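Local atomic coordinates of hypothetical protein RBSTP0775 (Geobacillus stearothermophilus, PDB entry 1RZ3), a protein that is of uncharacterised function but probably acts as an ATP-dependent kinase of the phosphoribulokinase and uridine kinase family, with a P-loop NTPase fold. Residues Q136-L150 with Y183-F197. Residues are numbered along the deposited sequence; the frame is centred on the assembly and turned at random.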
ATOM      1  N   GLN A 136      -3.457  -6.635  -0.452  1.00 16.44           N
ATOM      2  CA  GLN A 136      -4.375  -7.623   0.084  1.00 17.25           C
ATOM      3  C   GLN A 136      -3.875  -9.055   0.147  1.00 18.38           C
ATOM      4  O   GLN A 136      -4.664  -9.999   0.109  1.00 17.70           O
ATOM      5  CB  GLN A 136      -5.702  -7.537  -0.672  1.00 16.34           C
ATOM      6  CG  GLN A 136      -6.365  -6.178  -0.480  1.00 17.61           C
ATOM      7  CD  GLN A 136      -7.675  -6.051  -1.213  1.00 16.52           C
ATOM      8  OE1 GLN A 136      -7.715  -5.767  -2.417  1.00 18.95           O
ATOM      9  NE2 GLN A 136      -8.761  -6.274  -0.497  1.00 11.42           N
ATOM     10  N   ARG A 137      -2.561  -9.230   0.249  1.00 19.79           N
ATOM     11  CA  ARG A 137      -2.045 -10.579   0.381  1.00 20.72           C
ATOM     12  C   ARG A 137      -2.533 -11.047   1.762  1.00 19.84           C
ATOM     13  O   ARG A 137      -2.698 -10.237   2.680  1.00 18.09           O
ATOM     14  CB  ARG A 137      -0.515 -10.607   0.256  1.00 22.30           C
ATOM     15  CG  ARG A 137       0.246  -9.623   1.107  1.00 22.17           C
ATOM     16  CD  ARG A 137       1.759  -9.803   0.903  1.00 21.07           C
ATOM     17  NE  ARG A 137       2.319  -9.048  -0.221  1.00 22.03           N
ATOM     18  CZ  ARG A 137       3.021  -9.586  -1.216  1.00 21.36           C
ATOM     19  NH1 ARG A 137       3.248 -10.896  -1.249  1.00 19.61           N
ATOM     20  NH2 ARG A 137       3.541  -8.813  -2.158  1.00 21.38           N
ATOM     21  N   LYS A 138      -2.786 -12.344   1.890  1.00 19.16           N
ATOM     22  CA  LYS A 138      -3.325 -12.927   3.119  1.00 20.19           C
ATOM     23  C   LYS A 138      -2.707 -12.499   4.445  1.00 18.86           C
ATOM     24  O   LYS A 138      -3.410 -12.369   5.446  1.00 16.52           O
ATOM     25  CB  LYS A 138      -3.294 -14.453   3.023  1.00 24.05           C
ATOM     26  CG  LYS A 138      -1.905 -15.036   2.864  1.00 29.35           C
ATOM     27  CD  LYS A 138      -1.959 -16.560   2.761  1.00 34.20           C
ATOM     28  CE  LYS A 138      -0.565 -17.160   2.588  1.00 37.13           C
ATOM     29  NZ  LYS A 138       0.135 -16.641   1.374  1.00 35.77           N
ATOM     30  N   GLU A 139      -1.397 -12.286   4.454  1.00 19.32           N
ATOM     31  CA  GLU A 139      -0.697 -11.899   5.670  1.00 20.65           C
ATOM     32  C   GLU A 139      -1.053 -10.509   6.202  1.00 19.88           C
ATOM     33  O   GLU A 139      -1.080 -10.294   7.421  1.00 20.20           O
ATOM     34  CB  GLU A 139       0.819 -11.962   5.438  1.00 24.70           C
ATOM     35  CG  GLU A 139       1.393 -13.344   5.118  1.00 26.82           C
ATOM     36  CD  GLU A 139       1.083 -13.845   3.708  1.00 28.74           C
ATOM     37  OE1 GLU A 139       0.766 -13.032   2.813  1.00 27.71           O
ATOM     38  OE2 GLU A 139       1.182 -15.072   3.491  1.00 33.70           O
ATOM     39  N   TRP A 140      -1.324  -9.574   5.292  1.00 16.37           N
ATOM     40  CA  TRP A 140      -1.623  -8.194   5.672  1.00 16.25           C
ATOM     41  C   TRP A 140      -3.105  -7.831   5.796  1.00 14.77           C
ATOM     42  O   TRP A 140      -3.473  -6.964   6.592  1.00 13.00           O
ATOM     43  CB  TRP A 140      -0.946  -7.240   4.683  1.00 15.29           C
ATOM     44  CG  TRP A 140       0.546  -7.448   4.554  1.00 15.99           C
ATOM     45  CD1 TRP A 140       1.374  -8.077   5.446  1.00 15.95           C
ATOM     46  CD2 TRP A 140       1.391  -6.957   3.504  1.00 15.17           C
ATOM     47  NE1 TRP A 140       2.680  -8.003   5.018  1.00 14.92           N
ATOM     48  CE2 TRP A 140       2.719  -7.321   3.829  1.00 15.69           C
ATOM     49  CE3 TRP A 140       1.155  -6.239   2.325  1.00 15.14           C
ATOM     50  CZ2 TRP A 140       3.805  -6.993   3.015  1.00 16.16           C
ATOM     51  CZ3 TRP A 140       2.234  -5.910   1.516  1.00 17.45           C
ATOM     52  CH2 TRP A 140       3.544  -6.287   1.864  1.00 15.61           C
ATOM     53  N   ARG A 141      -3.949  -8.494   5.012  1.00 14.73           N
ATOM     54  CA  ARG A 141      -5.400  -8.252   5.021  1.00 17.44           C
ATOM     55  C   ARG A 141      -6.097  -8.009   6.364  1.00 16.35           C
ATOM     56  O   ARG A 141      -6.877  -7.062   6.506  1.00 16.79           O
ATOM     57  CB  ARG A 141      -6.142  -9.423   4.355  1.00 18.48           C
ATOM     58  CG  ARG A 141      -5.998  -9.537   2.869  1.00 22.11           C
ATOM     59  CD  ARG A 141      -7.211 -10.273   2.282  1.00 20.62           C
ATOM     60  NE  ARG A 141      -7.289 -11.694   2.625  1.00 19.97           N
ATOM     61  CZ  ARG A 141      -6.672 -12.666   1.956  1.00 20.35           C
ATOM     62  NH1 ARG A 141      -5.919 -12.374   0.907  1.00 21.10           N
ATOM     63  NH2 ARG A 141      -6.833 -13.934   2.313  1.00 22.23           N
ATOM     64  N   PRO A 142      -5.844  -8.870   7.362  1.00 15.82           N
ATOM     65  CA  PRO A 142      -6.490  -8.713   8.668  1.00 15.19           C
ATOM     66  C   PRO A 142      -6.290  -7.373   9.353  1.00 15.26           C
ATOM     67  O   PRO A 142      -7.065  -7.004  10.225  1.00 13.59           O
ATOM     68  CB  PRO A 142      -5.894  -9.851   9.501  1.00 16.54           C
ATOM     69  CG  PRO A 142      -5.404 -10.844   8.470  1.00 15.19           C
ATOM     70  CD  PRO A 142      -4.852  -9.959   7.396  1.00 15.91           C
ATOM     71  N   PHE A 143      -5.259  -6.639   8.952  1.00 15.81           N
ATOM     72  CA  PHE A 143      -4.964  -5.373   9.608  1.00 15.64           C
ATOM     73  C   PHE A 143      -5.528  -4.117   8.964  1.00 16.60           C
ATOM     74  O   PHE A 143      -5.247  -3.007   9.423  1.00 16.68           O
ATOM     75  CB  PHE A 143      -3.449  -5.269   9.796  1.00 13.57           C
ATOM     76  CG  PHE A 143      -2.875  -6.438  10.544  1.00 13.82           C
ATOM     77  CD1 PHE A 143      -3.136  -6.601  11.901  1.00 14.91           C
ATOM     78  CD2 PHE A 143      -2.157  -7.427   9.877  1.00 15.01           C
ATOM     79  CE1 PHE A 143      -2.698  -7.736  12.582  1.00 16.22           C
ATOM     80  CE2 PHE A 143      -1.715  -8.566  10.547  1.00 17.66           C
ATOM     81  CZ  PHE A 143      -1.989  -8.720  11.903  1.00 16.49           C
ATOM     82  N   PHE A 144      -6.326  -4.289   7.911  1.00 15.64           N
ATOM     83  CA  PHE A 144      -6.963  -3.162   7.223  1.00 16.14           C
ATOM     84  C   PHE A 144      -8.442  -3.116   7.587  1.00 17.07           C
ATOM     85  O   PHE A 144      -9.118  -4.145   7.579  1.00 16.46           O
ATOM     86  CB  PHE A 144      -6.858  -3.314   5.699  1.00 17.59           C
ATOM     87  CG  PHE A 144      -5.487  -3.066   5.151  1.00 16.78           C
ATOM     88  CD1 PHE A 144      -5.010  -1.768   5.002  1.00 18.59           C
ATOM     89  CD2 PHE A 144      -4.672  -4.128   4.776  1.00 19.49           C
ATOM     90  CE1 PHE A 144      -3.733  -1.532   4.484  1.00 18.51           C
ATOM     91  CE2 PHE A 144      -3.395  -3.903   4.258  1.00 22.86           C
ATOM     92  CZ  PHE A 144      -2.927  -2.600   4.114  1.00 19.91           C
ATOM     93  N   ASP A 145      -8.945  -1.926   7.901  1.00 16.56           N
ATOM     94  CA  ASP A 145     -10.359  -1.764   8.227  1.00 17.34           C
ATOM     95  C   ASP A 145     -11.130  -1.449   6.959  1.00 17.71           C
ATOM     96  O   ASP A 145     -12.320  -1.726   6.854  1.00 16.77           O
ATOM     97  CB  ASP A 145     -10.569  -0.609   9.206  1.00 17.24           C
ATOM     98  CG  ASP A 145     -10.021  -0.908  10.574  1.00 20.12           C
ATOM     99  OD1 ASP A 145     -10.516  -1.867  11.203  1.00 21.41           O
ATOM    100  OD2 ASP A 145      -9.097  -0.192  11.012  1.00 18.25           O
ATOM    101  N   PHE A 146     -10.434  -0.873   5.989  1.00 15.59           N
ATOM    102  CA  PHE A 146     -11.075  -0.462   4.749  1.00 14.45           C
ATOM    103  C   PHE A 146     -10.039  -0.466   3.639  1.00 14.67           C
ATOM    104  O   PHE A 146      -8.949   0.081   3.805  1.00 13.34           O
ATOM    105  CB  PHE A 146     -11.628   0.950   4.946  1.00 13.85           C
ATOM    106  CG  PHE A 146     -12.273   1.541   3.722  1.00 16.38           C
ATOM    107  CD1 PHE A 146     -13.567   1.178   3.354  1.00 18.63           C
ATOM    108  CD2 PHE A 146     -11.602   2.488   2.961  1.00 17.17           C
ATOM    109  CE1 PHE A 146     -14.181   1.751   2.247  1.00 18.21           C
ATOM    110  CE2 PHE A 146     -12.208   3.070   1.849  1.00 21.95           C
ATOM    111  CZ  PHE A 146     -13.503   2.701   1.492  1.00 19.73           C
ATOM    112  N   VAL A 147     -10.374  -1.086   2.514  1.00 12.51           N
ATOM    113  CA  VAL A 147      -9.450  -1.133   1.389  1.00 12.78           C
ATOM    114  C   VAL A 147     -10.135  -0.674   0.115  1.00 14.10           C
ATOM    115  O   VAL A 147     -11.245  -1.117  -0.203  1.00 13.87           O
ATOM    116  CB  VAL A 147      -8.901  -2.558   1.146  1.00 14.70           C
ATOM    117  CG1 VAL A 147      -8.020  -2.570  -0.111  1.00 14.09           C
ATOM    118  CG2 VAL A 147      -8.091  -3.023   2.355  1.00 13.27           C
ATOM    119  N   VAL A 148      -9.472   0.232  -0.593  1.00 13.47           N
ATOM    120  CA  VAL A 148      -9.967   0.734  -1.869  1.00 14.48           C
ATOM    121  C   VAL A 148      -9.052   0.122  -2.916  1.00 15.25           C
ATOM    122  O   VAL A 148      -7.833   0.180  -2.774  1.00 15.11           O
ATOM    123  CB  VAL A 148      -9.821   2.264  -2.003  1.00 17.52           C
ATOM    124  CG1 VAL A 148     -10.402   2.721  -3.343  1.00 18.24           C
ATOM    125  CG2 VAL A 148     -10.500   2.963  -0.860  1.00 20.29           C
ATOM    126  N   TYR A 149      -9.620  -0.488  -3.951  1.00 15.06           N
ATOM    127  CA  TYR A 149      -8.780  -1.043  -5.003  1.00 17.10           C
ATOM    128  C   TYR A 149      -8.898  -0.077  -6.172  1.00 17.82           C
ATOM    129  O   TYR A 149     -10.002   0.221  -6.627  1.00 17.83           O
ATOM    130  CB  TYR A 149      -9.248  -2.433  -5.442  1.00 17.95           C
ATOM    131  CG  TYR A 149      -8.375  -3.011  -6.541  1.00 18.33           C
ATOM    132  CD1 TYR A 149      -7.209  -3.706  -6.236  1.00 21.87           C
ATOM    133  CD2 TYR A 149      -8.693  -2.814  -7.887  1.00 20.84           C
ATOM    134  CE1 TYR A 149      -6.374  -4.198  -7.245  1.00 21.49           C
ATOM    135  CE2 TYR A 149      -7.868  -3.299  -8.905  1.00 21.02           C
ATOM    136  CZ  TYR A 149      -6.712  -3.989  -8.576  1.00 23.86           C
ATOM    137  OH  TYR A 149      -5.897  -4.480  -9.572  1.00 23.09           O
ATOM    138  N   LEU A 150      -7.760   0.421  -6.637  1.00 18.12           N
ATOM    139  CA  LEU A 150      -7.718   1.366  -7.746  1.00 21.98           C
ATOM    140  C   LEU A 150      -7.636   0.577  -9.044  1.00 23.43           C
ATOM    141  O   LEU A 150      -6.571   0.089  -9.406  1.00 24.15           O
ATOM    142  CB  LEU A 150      -6.484   2.261  -7.606  1.00 23.39           C
ATOM    143  CG  LEU A 150      -6.646   3.732  -7.977  1.00 27.93           C
ATOM    144  CD1 LEU A 150      -7.747   4.327  -7.111  1.00 31.23           C
ATOM    145  CD2 LEU A 150      -5.337   4.479  -7.766  1.00 25.83           C
ATOM    146  N   TYR A 183      -1.427 -12.164  -8.767  1.00 14.88           N
ATOM    147  CA  TYR A 183      -2.136 -11.523  -7.662  1.00 17.66           C
ATOM    148  C   TYR A 183      -3.646 -11.552  -7.881  1.00 17.58           C
ATOM    149  O   TYR A 183      -4.408 -11.980  -7.008  1.00 17.67           O
ATOM    150  CB  TYR A 183      -1.650 -10.078  -7.520  1.00 15.47           C
ATOM    151  CG  TYR A 183      -2.307  -9.297  -6.401  1.00 16.37           C
ATOM    152  CD1 TYR A 183      -2.327  -9.791  -5.096  1.00 16.40           C
ATOM    153  CD2 TYR A 183      -2.864  -8.042  -6.639  1.00 17.49           C
ATOM    154  CE1 TYR A 183      -2.885  -9.050  -4.054  1.00 17.03           C
ATOM    155  CE2 TYR A 183      -3.422  -7.290  -5.601  1.00 16.77           C
ATOM    156  CZ  TYR A 183      -3.428  -7.803  -4.311  1.00 17.44           C
ATOM    157  OH  TYR A 183      -3.971  -7.071  -3.278  1.00 15.31           O
ATOM    158  N   LEU A 184      -4.069 -11.103  -9.058  1.00 18.82           N
ATOM    159  CA  LEU A 184      -5.485 -11.059  -9.407  1.00 21.10           C
ATOM    160  C   LEU A 184      -6.160 -12.421  -9.324  1.00 22.84           C
ATOM    161  O   LEU A 184      -7.295 -12.528  -8.870  1.00 23.19           O
ATOM    162  CB  LEU A 184      -5.658 -10.487 -10.819  1.00 23.02           C
ATOM    163  CG  LEU A 184      -5.337  -8.999 -10.988  1.00 26.24           C
ATOM    164  CD1 LEU A 184      -5.285  -8.642 -12.466  1.00 28.00           C
ATOM    165  CD2 LEU A 184      -6.391  -8.163 -10.263  1.00 26.59           C
ATOM    166  N   GLU A 185      -5.459 -13.461  -9.758  1.00 23.74           N
ATOM    167  CA  GLU A 185      -6.019 -14.804  -9.742  1.00 27.50           C
ATOM    168  C   GLU A 185      -5.991 -15.480  -8.376  1.00 26.10           C
ATOM    169  O   GLU A 185      -6.941 -16.165  -8.003  1.00 26.37           O
ATOM    170  CB  GLU A 185      -5.287 -15.689 -10.753  1.00 32.39           C
ATOM    171  CG  GLU A 185      -5.766 -17.130 -10.761  1.00 41.41           C
ATOM    172  CD  GLU A 185      -5.098 -17.960 -11.839  1.00 46.30           C
ATOM    173  OE1 GLU A 185      -3.858 -18.104 -11.799  1.00 49.50           O
ATOM    174  OE2 GLU A 185      -5.817 -18.467 -12.727  1.00 49.73           O
ATOM    175  N   THR A 186      -4.910 -15.284  -7.629  1.00 23.73           N
ATOM    176  CA  THR A 186      -4.783 -15.916  -6.326  1.00 24.20           C
ATOM    177  C   THR A 186      -5.489 -15.184  -5.183  1.00 24.86           C
ATOM    178  O   THR A 186      -6.092 -15.824  -4.326  1.00 23.30           O
ATOM    179  CB  THR A 186      -3.292 -16.121  -5.944  1.00 25.98           C
ATOM    180  OG1 THR A 186      -2.643 -14.854  -5.811  1.00 27.41           O
ATOM    181  CG2 THR A 186      -2.574 -16.926  -7.020  1.00 26.65           C
ATOM    182  N   GLU A 187      -5.429 -13.854  -5.172  1.00 23.64           N
ATOM    183  CA  GLU A 187      -6.056 -13.087  -4.095  1.00 23.50           C
ATOM    184  C   GLU A 187      -7.368 -12.373  -4.436  1.00 22.90           C
ATOM    185  O   GLU A 187      -8.063 -11.898  -3.535  1.00 22.77           O
ATOM    186  CB  GLU A 187      -5.049 -12.081  -3.524  1.00 22.04           C
ATOM    187  CG  GLU A 187      -3.772 -12.724  -2.995  1.00 23.32           C
ATOM    188  CD  GLU A 187      -3.978 -13.519  -1.709  1.00 27.05           C
ATOM    189  OE1 GLU A 187      -5.136 -13.860  -1.370  1.00 22.87           O
ATOM    190  OE2 GLU A 187      -2.966 -13.810  -1.032  1.00 30.36           O
ATOM    191  N   GLU A 188      -7.712 -12.295  -5.720  1.00 22.99           N
ATOM    192  CA  GLU A 188      -8.956 -11.639  -6.139  1.00 23.01           C
ATOM    193  C   GLU A 188      -9.164 -10.305  -5.410  1.00 20.99           C
ATOM    194  O   GLU A 188     -10.202 -10.082  -4.783  1.00 18.47           O
ATOM    195  CB  GLU A 188     -10.146 -12.561  -5.858  1.00 27.08           C
ATOM    196  CG  GLU A 188     -10.101 -13.887  -6.598  1.00 33.32           C
ATOM    197  CD  GLU A 188     -11.146 -14.867  -6.098  1.00 38.26           C
ATOM    198  OE1 GLU A 188     -10.961 -15.424  -4.994  1.00 41.33           O
ATOM    199  OE2 GLU A 188     -12.155 -15.074  -6.804  1.00 39.45           O
ATOM    200  N   PRO A 189      -8.182  -9.396  -5.503  1.00 19.07           N
ATOM    201  CA  PRO A 189      -8.243  -8.083  -4.852  1.00 17.82           C
ATOM    202  C   PRO A 189      -9.449  -7.225  -5.216  1.00 18.90           C
ATOM    203  O   PRO A 189      -9.928  -6.446  -4.396  1.00 18.17           O
ATOM    204  CB  PRO A 189      -6.921  -7.434  -5.262  1.00 17.34           C
ATOM    205  CG  PRO A 189      -6.660  -8.036  -6.616  1.00 18.54           C
ATOM    206  CD  PRO A 189      -7.003  -9.487  -6.383  1.00 18.99           C
ATOM    207  N   ILE A 190      -9.941  -7.359  -6.443  1.00 18.36           N
ATOM    208  CA  ILE A 190     -11.090  -6.570  -6.864  1.00 19.92           C
ATOM    209  C   ILE A 190     -12.349  -7.027  -6.133  1.00 19.26           C
ATOM    210  O   ILE A 190     -13.177  -6.210  -5.735  1.00 19.51           O
ATOM    211  CB  ILE A 190     -11.284  -6.655  -8.395  1.00 23.18           C
ATOM    212  CG1 ILE A 190     -10.030  -6.104  -9.086  1.00 24.03           C
ATOM    213  CG2 ILE A 190     -12.518  -5.863  -8.815  1.00 24.01           C
ATOM    214  CD1 ILE A 190     -10.075  -6.126 -10.605  1.00 28.76           C
ATOM    215  N   LYS A 191     -12.479  -8.333  -5.941  1.00 20.04           N
ATOM    216  CA  LYS A 191     -13.620  -8.896  -5.233  1.00 21.24           C
ATOM    217  C   LYS A 191     -13.498  -8.625  -3.728  1.00 19.42           C
ATOM    218  O   LYS A 191     -14.492  -8.393  -3.041  1.00 16.93           O
ATOM    219  CB  LYS A 191     -13.679 -10.405  -5.468  1.00 25.59           C
ATOM    220  CG  LYS A 191     -14.845 -11.107  -4.784  1.00 33.28           C
ATOM    221  CD  LYS A 191     -14.756 -12.631  -4.939  1.00 39.57           C
ATOM    222  CE  LYS A 191     -14.664 -13.059  -6.404  1.00 42.47           C
ATOM    223  NZ  LYS A 191     -15.863 -12.652  -7.199  1.00 46.56           N
ATOM    224  N   ARG A 192     -12.269  -8.656  -3.226  1.00 16.98           N
ATOM    225  CA  ARG A 192     -12.019  -8.441  -1.806  1.00 15.07           C
ATOM    226  C   ARG A 192     -12.152  -7.000  -1.339  1.00 15.81           C
ATOM    227  O   ARG A 192     -12.486  -6.755  -0.179  1.00 13.68           O
ATOM    228  CB  ARG A 192     -10.622  -8.947  -1.440  1.00 15.49           C
ATOM    229  CG  ARG A 192     -10.485 -10.458  -1.389  1.00 15.30           C
ATOM    230  CD  ARG A 192      -9.069 -10.851  -1.007  1.00 14.06           C
ATOM    231  NE  ARG A 192      -8.905 -12.298  -0.987  1.00 16.46           N
ATOM    232  CZ  ARG A 192      -9.336 -13.088  -0.010  1.00 17.90           C
ATOM    233  NH1 ARG A 192      -9.954 -12.565   1.044  1.00 14.78           N
ATOM    234  NH2 ARG A 192      -9.169 -14.405  -0.102  1.00 16.16           N
ATOM    235  N   ALA A 193     -11.890  -6.052  -2.233  1.00 12.22           N
ATOM    236  CA  ALA A 193     -11.938  -4.638  -1.881  1.00 14.14           C
ATOM    237  C   ALA A 193     -13.277  -4.160  -1.327  1.00 14.64           C
ATOM    238  O   ALA A 193     -14.342  -4.624  -1.735  1.00 15.63           O
ATOM    239  CB  ALA A 193     -11.539  -3.782  -3.100  1.00 14.28           C
ATOM    240  N   ASP A 194     -13.218  -3.221  -0.389  1.00 12.87           N
ATOM    241  CA  ASP A 194     -14.436  -2.667   0.182  1.00 13.59           C
ATOM    242  C   ASP A 194     -15.061  -1.720  -0.837  1.00 14.17           C
ATOM    243  O   ASP A 194     -16.284  -1.633  -0.958  1.00 16.81           O
ATOM    244  CB  ASP A 194     -14.100  -1.957   1.492  1.00 14.84           C
ATOM    245  CG  ASP A 194     -13.577  -2.923   2.531  1.00 18.45           C
ATOM    246  OD1 ASP A 194     -14.353  -3.822   2.923  1.00 19.03           O
ATOM    247  OD2 ASP A 194     -12.397  -2.814   2.929  1.00 14.37           O
ATOM    248  N   VAL A 195     -14.205  -1.033  -1.584  1.00 13.57           N
ATOM    249  CA  VAL A 195     -14.644  -0.114  -2.626  1.00 15.39           C
ATOM    250  C   VAL A 195     -13.664  -0.230  -3.790  1.00 17.28           C
ATOM    251  O   VAL A 195     -12.459  -0.402  -3.587  1.00 14.05           O
ATOM    252  CB  VAL A 195     -14.656   1.361  -2.142  1.00 16.89           C
ATOM    253  CG1 VAL A 195     -14.818   2.308  -3.338  1.00 20.23           C
ATOM    254  CG2 VAL A 195     -15.804   1.581  -1.163  1.00 16.51           C
ATOM    255  N   VAL A 196     -14.192  -0.160  -5.006  1.00 17.63           N
ATOM    256  CA  VAL A 196     -13.362  -0.226  -6.199  1.00 21.18           C
ATOM    257  C   VAL A 196     -13.462   1.131  -6.880  1.00 25.31           C
ATOM    258  O   VAL A 196     -14.540   1.538  -7.316  1.00 24.01           O
ATOM    259  CB  VAL A 196     -13.840  -1.316  -7.177  1.00 21.25           C
ATOM    260  CG1 VAL A 196     -13.012  -1.255  -8.468  1.00 22.35           C
ATOM    261  CG2 VAL A 196     -13.707  -2.683  -6.528  1.00 19.29           C
ATOM    262  N   PHE A 197     -12.334   1.829  -6.935  1.00 27.05           N
ATOM    263  CA  PHE A 197     -12.245   3.145  -7.551  1.00 33.81           C
ATOM    264  C   PHE A 197     -11.903   2.863  -9.009  1.00 36.91           C
ATOM    265  O   PHE A 197     -10.761   2.529  -9.333  1.00 33.09           O
ATOM    266  CB  PHE A 197     -11.118   3.945  -6.885  1.00 35.17           C
ATOM    267  CG  PHE A 197     -11.232   5.437  -7.057  1.00 38.88           C
ATOM    268  CD1 PHE A 197     -12.184   6.161  -6.346  1.00 39.86           C
ATOM    269  CD2 PHE A 197     -10.368   6.122  -7.908  1.00 41.14           C
ATOM    270  CE1 PHE A 197     -12.273   7.551  -6.478  1.00 41.60           C
ATOM    271  CE2 PHE A 197     -10.448   7.512  -8.049  1.00 42.88           C
ATOM    272  CZ  PHE A 197     -11.404   8.225  -7.330  1.00 41.60           C
TER
HETATM  273  O   HOH W   1      -5.701 -15.966   0.408  1.00 26.61           O
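Tyr149 packs tightly against helix 189-192. With CG anti to the backbone N (chi1 180°), its ring extends from strand 146-150, and Ile190 lays CG1 over one face in a CH-pi contact, 3.9 Å from the ring centroid. Pro189 adds its CB near CE1, and Ala193, with nothing beyond CB to crowd the ring, sets that atom 3.5 Å from Tyr149 CB. Parallel-strand bonds hold the tyrosine backbone at both N and O: Tyr149 N donates to Val195 O, Phe197 N to Tyr149 O. Just before strand 195-197, Asp194 turns back on Val147: OD2 takes Val147 N at 2.7 Å through its anti lone pair, while Val147 O accepts both Asp194 N and Val195 N.

The other end is looser, polar and turned to solvent, which suits long charged chains. Arg141 NH1 reaches Glu187 OE1 at 2.8 Å, from above the carboxylate plane, and also Gln136 O; a water links NH2 to the same OE1. Arg192 stacks flat on this guanidinium, planes 9° apart, a like-charge approach that Glu187 probably eases. With a leucine in place of Arg141, Glu187 OE1 would probably lose its salt-bridge mate, Gln136 O a donor and Arg192 its stacking partner.

Deeper in, Tyr183 OH accepts Gln136 N and bonds Asp28 of strand 23-29, which pairs with 146-150 opposite edge strand 195-197; this parallel order, 2-3-1-4-5, is that of P-loop kinases, and helix 3-15 packs against Val148 and Phe197.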